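Local coordinates for delta-like protein (Rattus norvegicus, PDB 4XL1) that probably binds Notch receptors as a Delta-family ligand, chiefly through its N-terminal C2-like and DSL domains, at residues Gln136-Thr139 against Leu140-Leu143; Arg24-Glu27 against Pro28-Thr32. The protein carries 3 engineered substitutions. All coordinates share one frame; numbering follows the deposited sequence.

Interaction 1 (Gln136-Thr139 against Leu140-Leu143). With NAG (2-acetamido-2-deoxy-beta-D-glucopyranose), chain E.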
loop_
_atom_site.group_PDB
_atom_site.type_symbol
_atom_site.label_atom_id
_atom_site.label_comp_id
_atom_site.label_asym_id
_atom_site.label_seq_id
_atom_site.Cartn_x
_atom_site.Cartn_y
_atom_site.Cartn_z
ATOM N N GLN B 136 19.521 -5.360 13.581
ATOM C CA GLN B 136 19.460 -6.752 14.016
ATOM C C GLN B 136 20.868 -7.331 14.146
ATOM O O GLN B 136 21.557 -7.543 13.148
ATOM C CB GLN B 136 18.617 -7.590 13.051
ATOM C CG GLN B 136 17.271 -6.966 12.693
ATOM C CD GLN B 136 16.117 -7.537 13.501
ATOM O OE1 GLN B 136 16.097 -8.725 13.825
ATOM N NE2 GLN B 136 15.150 -6.689 13.833
ATOM N N ASN B 137 21.285 -7.586 15.382
ATOM C CA ASN B 137 22.604 -8.150 15.648
ATOM C C ASN B 137 22.519 -9.612 16.060
ATOM O O ASN B 137 21.730 -9.965 16.932
ATOM C CB ASN B 137 23.307 -7.376 16.764
ATOM C CG ASN B 137 23.574 -5.932 16.407
ATOM O OD1 ASN B 137 23.554 -5.539 15.240
ATOM N ND2 ASN B 137 23.814 -5.125 17.433
ATOM N N ASN B 138 23.331 -10.461 15.441
ATOM C CA ASN B 138 23.551 -11.804 15.960
ATOM C C ASN B 138 25.044 -12.091 15.904
ATOM O O ASN B 138 25.809 -11.267 15.413
ATOM C CB ASN B 138 22.748 -12.858 15.189
ATOM C CG ASN B 138 23.122 -12.933 13.723
ATOM O OD1 ASN B 138 24.183 -13.446 13.365
ATOM N ND2 ASN B 138 22.241 -12.436 12.864
ATOM N N THR B 139 25.464 -13.243 16.413
ATOM C CA THR B 139 26.892 -13.514 16.553
ATOM C C THR B 139 27.615 -13.597 15.208
ATOM O O THR B 139 28.791 -13.252 15.112
ATOM C CB THR B 139 27.146 -14.816 17.338
ATOM O OG1 THR B 139 26.676 -15.937 16.580
ATOM C CG2 THR B 139 26.429 -14.779 18.678
ATOM N N LEU B 140 26.917 -14.047 14.170
ATOM C CA LEU B 140 27.529 -14.122 12.847
ATOM C C LEU B 140 27.350 -12.844 12.018
ATOM O O LEU B 140 28.324 -12.307 11.492
ATOM C CB LEU B 140 26.989 -15.325 12.072
ATOM C CG LEU B 140 27.415 -16.690 12.625
ATOM C CD1 LEU B 140 26.746 -17.825 11.862
ATOM C CD2 LEU B 140 28.930 -16.842 12.637
ATOM N N THR B 141 26.118 -12.353 11.906
ATOM C CA THR B 141 25.839 -11.228 11.012
ATOM C C THR B 141 25.126 -10.064 11.697
ATOM O O THR B 141 24.544 -10.219 12.771
ATOM C CB THR B 141 24.973 -11.662 9.807
ATOM O OG1 THR B 141 23.649 -11.978 10.253
ATOM C CG2 THR B 141 25.578 -12.872 9.108
ATOM N N ARG B 142 25.193 -8.893 11.065
ATOM C CA ARG B 142 24.477 -7.706 11.526
ATOM C C ARG B 142 23.799 -7.017 10.348
ATOM O O ARG B 142 24.385 -6.907 9.273
ATOM C CB ARG B 142 25.409 -6.705 12.213
ATOM C CG ARG B 142 26.269 -7.252 13.332
ATOM C CD ARG B 142 26.997 -6.122 14.063
ATOM N NE ARG B 142 27.835 -5.305 13.186
ATOM C CZ ARG B 142 27.467 -4.127 12.686
ATOM N NH1 ARG B 142 26.270 -3.629 12.968
ATOM N NH2 ARG B 142 28.291 -3.448 11.899
ATOM N N LEU B 143 22.572 -6.551 10.548
ATOM C CA LEU B 143 21.873 -5.805 9.507
ATOM C C LEU B 143 21.295 -4.512 10.065
ATOM O O LEU B 143 20.595 -4.519 11.079
ATOM C CB LEU B 143 20.759 -6.651 8.884
ATOM C CG LEU B 143 19.866 -5.933 7.867
ATOM C CD1 LEU B 143 20.608 -5.710 6.559
ATOM C CD2 LEU B 143 18.578 -6.709 7.629
HETATM C C1 NAG E . 24.066 -3.716 17.313
HETATM C C2 NAG E . 23.638 -2.999 18.581
HETATM C C3 NAG E . 23.795 -1.501 18.397
HETATM C C4 NAG E . 25.244 -1.183 18.056
HETATM C C5 NAG E . 25.668 -1.973 16.816
HETATM C C6 NAG E . 27.137 -1.824 16.495
HETATM C C7 NAG E . 21.968 -3.845 20.158
HETATM C C8 NAG E . 20.515 -4.109 20.405
HETATM N N2 NAG E . 22.275 -3.328 18.965
HETATM O O3 NAG E . 23.386 -0.836 19.586
HETATM O O4 NAG E . 25.405 0.213 17.824
HETATM O O5 NAG E . 25.431 -3.380 17.008
HETATM O O6 NAG E . 27.821 -3.063 16.613
HETATM O O7 NAG E . 22.825 -4.094 21.000
#
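Asn138 and Thr141 close the turn of an antiparallel beta hairpin, where strand 132-137 passes into strand 142-151 in the C2-like domain. The contact is local. Its backbone ladder begins at Gln136 and Leu143, a hydrogen-bonded pair: Gln136 N gives to Leu143 O at 2.8 Å, and Leu143 N returns a bond to Gln136 O. Asn137 and Arg142 form the next, non-hydrogen-bonded pair. Beyond it, Asn138 N donates to Thr141 O at 2.9 Å.

The Asn138 side chain then folds back over the turn. Its CG sits between the backbone N and the carbonyl carbon (chi1 61°), which brings the amide to Thr141. OD1 takes Thr141 N at 2.7 Å in a nearly straight bond, with the donor well above the carbonyl plane. OD1 also receives a weak bond from Leu140 N. ND2 gives to Thr141 OG1 at 3.0 Å, somewhat tilted from the amide plane. With both ends of the amide engaged, its rotation is fixed.

Asn137 carries the glycan: its ND2 is bonded to C1 of the N-acetylglucosamine at 1.4 Å. Its OD1 lies 3.7 Å from Arg142 CD, near the plane of the guanidinium. The sugar O6 sits over one face of that group, offset toward the rim. Arg142 and the glycosylated Asn137 thus share one side of the hairpin.

Arg142 NH2 makes a salt bridge with Glu12, and the Arg142 backbone bonds to Ala14, so strand 4-14 lies alongside strand 142-151. On the other side of the hairpin, Leu143 packs on Phe13 and Ile119. Gln136 touches Ile119 and Ile121, and Thr141 OG1 bonds to Ser117, joining the hairpin to strand 114-124.

Interaction 2 (Arg24-Glu27 against Pro28-Thr32)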
loop_
_atom_site.group_PDB
_atom_site.type_symbol
_atom_site.label_atom_id
_atom_site.label_comp_id
_atom_site.label_asym_id
_atom_site.label_seq_id
_atom_site.Cartn_x
_atom_site.Cartn_y
_atom_site.Cartn_z
ATOM N N ARG B 24 29.203 -23.372 5.996
ATOM C CA ARG B 24 30.309 -23.369 5.045
ATOM C C ARG B 24 30.725 -21.932 4.763
ATOM O O ARG B 24 29.877 -21.042 4.705
ATOM C CB ARG B 24 29.922 -24.085 3.753
ATOM C CG ARG B 24 29.534 -25.535 3.961
ATOM C CD ARG B 24 28.726 -26.057 2.792
ATOM N NE ARG B 24 28.478 -27.490 2.899
ATOM C CZ ARG B 24 27.700 -28.175 2.068
ATOM N NH1 ARG B 24 27.091 -27.555 1.066
ATOM N NH2 ARG B 24 27.527 -29.477 2.240
ATOM N N PRO B 25 32.031 -21.694 4.586
ATOM C CA PRO B 25 32.424 -20.324 4.252
ATOM C C PRO B 25 32.096 -19.999 2.804
ATOM O O PRO B 25 32.219 -20.865 1.936
ATOM C CB PRO B 25 33.944 -20.318 4.477
ATOM C CG PRO B 25 34.271 -21.635 5.139
ATOM C CD PRO B 25 33.193 -22.583 4.729
ATOM N N CYS B 26 31.667 -18.769 2.555
ATOM C CA CYS B 26 31.473 -18.297 1.196
ATOM C C CYS B 26 32.827 -18.258 0.513
ATOM O O CYS B 26 33.828 -17.891 1.128
ATOM C CB CYS B 26 30.816 -16.922 1.180
ATOM S SG CYS B 26 29.142 -16.881 1.843
ATOM N N GLU B 27 32.878 -18.663 -0.746
ATOM C CA GLU B 27 34.166 -18.765 -1.402
ATOM C C GLU B 27 34.180 -17.984 -2.712
ATOM O O GLU B 27 33.370 -18.244 -3.602
ATOM C CB GLU B 27 34.524 -20.230 -1.617
ATOM C CG GLU B 27 35.889 -20.446 -2.214
ATOM C CD GLU B 27 36.377 -21.858 -1.989
ATOM O OE1 GLU B 27 35.664 -22.623 -1.304
ATOM O OE2 GLU B 27 37.481 -22.191 -2.463
ATOM N N PRO B 28 35.088 -17.000 -2.819
ATOM C CA PRO B 28 36.031 -16.619 -1.761
ATOM C C PRO B 28 35.432 -15.689 -0.705
ATOM O O PRO B 28 35.975 -15.573 0.394
ATOM C CB PRO B 28 37.137 -15.915 -2.541
ATOM C CG PRO B 28 36.396 -15.229 -3.642
ATOM C CD PRO B 28 35.246 -16.149 -4.013
ATOM N N GLY B 29 34.326 -15.038 -1.042
ATOM C CA GLY B 29 33.675 -14.098 -0.149
ATOM C C GLY B 29 32.180 -14.175 -0.360
ATOM O O GLY B 29 31.725 -14.762 -1.342
ATOM N N CYS B 30 31.406 -13.597 0.552
ATOM C CA CYS B 30 29.958 -13.685 0.436
ATOM C C CYS B 30 29.442 -12.540 -0.413
ATOM O O CYS B 30 29.339 -11.400 0.038
ATOM C CB CYS B 30 29.292 -13.678 1.810
ATOM S SG CYS B 30 29.622 -15.152 2.789
ATOM N N ARG B 31 29.109 -12.878 -1.651
ATOM C CA ARG B 31 28.637 -11.911 -2.623
ATOM C C ARG B 31 27.148 -11.746 -2.400
ATOM O O ARG B 31 26.332 -12.556 -2.844
ATOM C CB ARG B 31 28.981 -12.391 -4.028
ATOM C CG ARG B 31 30.490 -12.522 -4.212
ATOM C CD ARG B 31 30.868 -13.186 -5.517
ATOM N NE ARG B 31 30.428 -12.409 -6.666
ATOM C CZ ARG B 31 29.443 -12.782 -7.472
ATOM N NH1 ARG B 31 28.809 -13.928 -7.256
ATOM N NH2 ARG B 31 29.097 -12.017 -8.497
ATOM N N THR B 32 26.812 -10.670 -1.701
ATOM C CA THR B 32 25.543 -10.574 -1.003
ATOM C C THR B 32 24.487 -9.768 -1.741
ATOM O O THR B 32 24.713 -8.616 -2.111
ATOM C CB THR B 32 25.749 -9.945 0.392
ATOM O OG1 THR B 32 26.850 -10.584 1.053
ATOM C CG2 THR B 32 24.497 -10.087 1.239
#
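Cys26 and Cys30 are joined by a disulfide, SG to SG at 2.0 Å, that closes a small loop just ahead of strand 31-37. The CB-SG-SG-CB torsion is 90°, close to the relaxed value for a disulfide. In both cysteines SG is anti to the carbonyl carbon, with chi1 -65° in Cys26 and -68° in Cys30, and the two sulfur atoms meet across the loop. The fit is snug: Cys26 CB lies 3.4 Å from Cys30 CA, less than a usual carbon contact. The same CB is also 3.4 Å from Gly29 C.

Three residues span the loop. The peptide between Glu27 and Pro28 is cis and lies at the bend of the loop. Glu27 CG is 3.6 Å from Pro28 N, and the rest of that exposed side chain runs on extended. Gly29, without a side chain, leads the backbone back to Cys30.

Outside the loop, Thr32 OG1 donates to Cys30 O at 2.8 Å from well above the carbonyl plane. Cys30 N bonds to Asn63 OD1, and Cys26 makes a backbone bond with Gly18. The buried cysteine side chains also have neighbours, Leu20 for Cys26 and Ile116 for Cys30. Arg31 takes no part in the contact across the loop; it makes a salt bridge with Asp104.

No hydrogen bond links 24-27 to 28-32. Between the two segments the closure is covalent: the disulfide ties the incoming chain to the residue just before strand 31-37. The bonds to Asn63 and Gly18 add a polar hold on the two cysteines from outside the loop.

In the fold
Both interactions are local, and both lie in the C2-like domain, with centres about 16 Å apart and nearest atoms about 8 Å apart, without touching. Interaction 1 is a partly buried hairpin end at the surface and bears a glycan. Interaction 2 has its disulfide buried, though Glu27 and Pro28 at the bend are exposed. Hydrogen bonds close the first turn; a disulfide closes the second, whose bend holds a cis peptide. They serve different sheets: 132-137 and 142-151 pair in one, while 31-37 belongs to the other. Strand 114-124 touches both, since Ile116 meets Thr141 of interaction 1 and Cys30 and Thr32 of interaction 2.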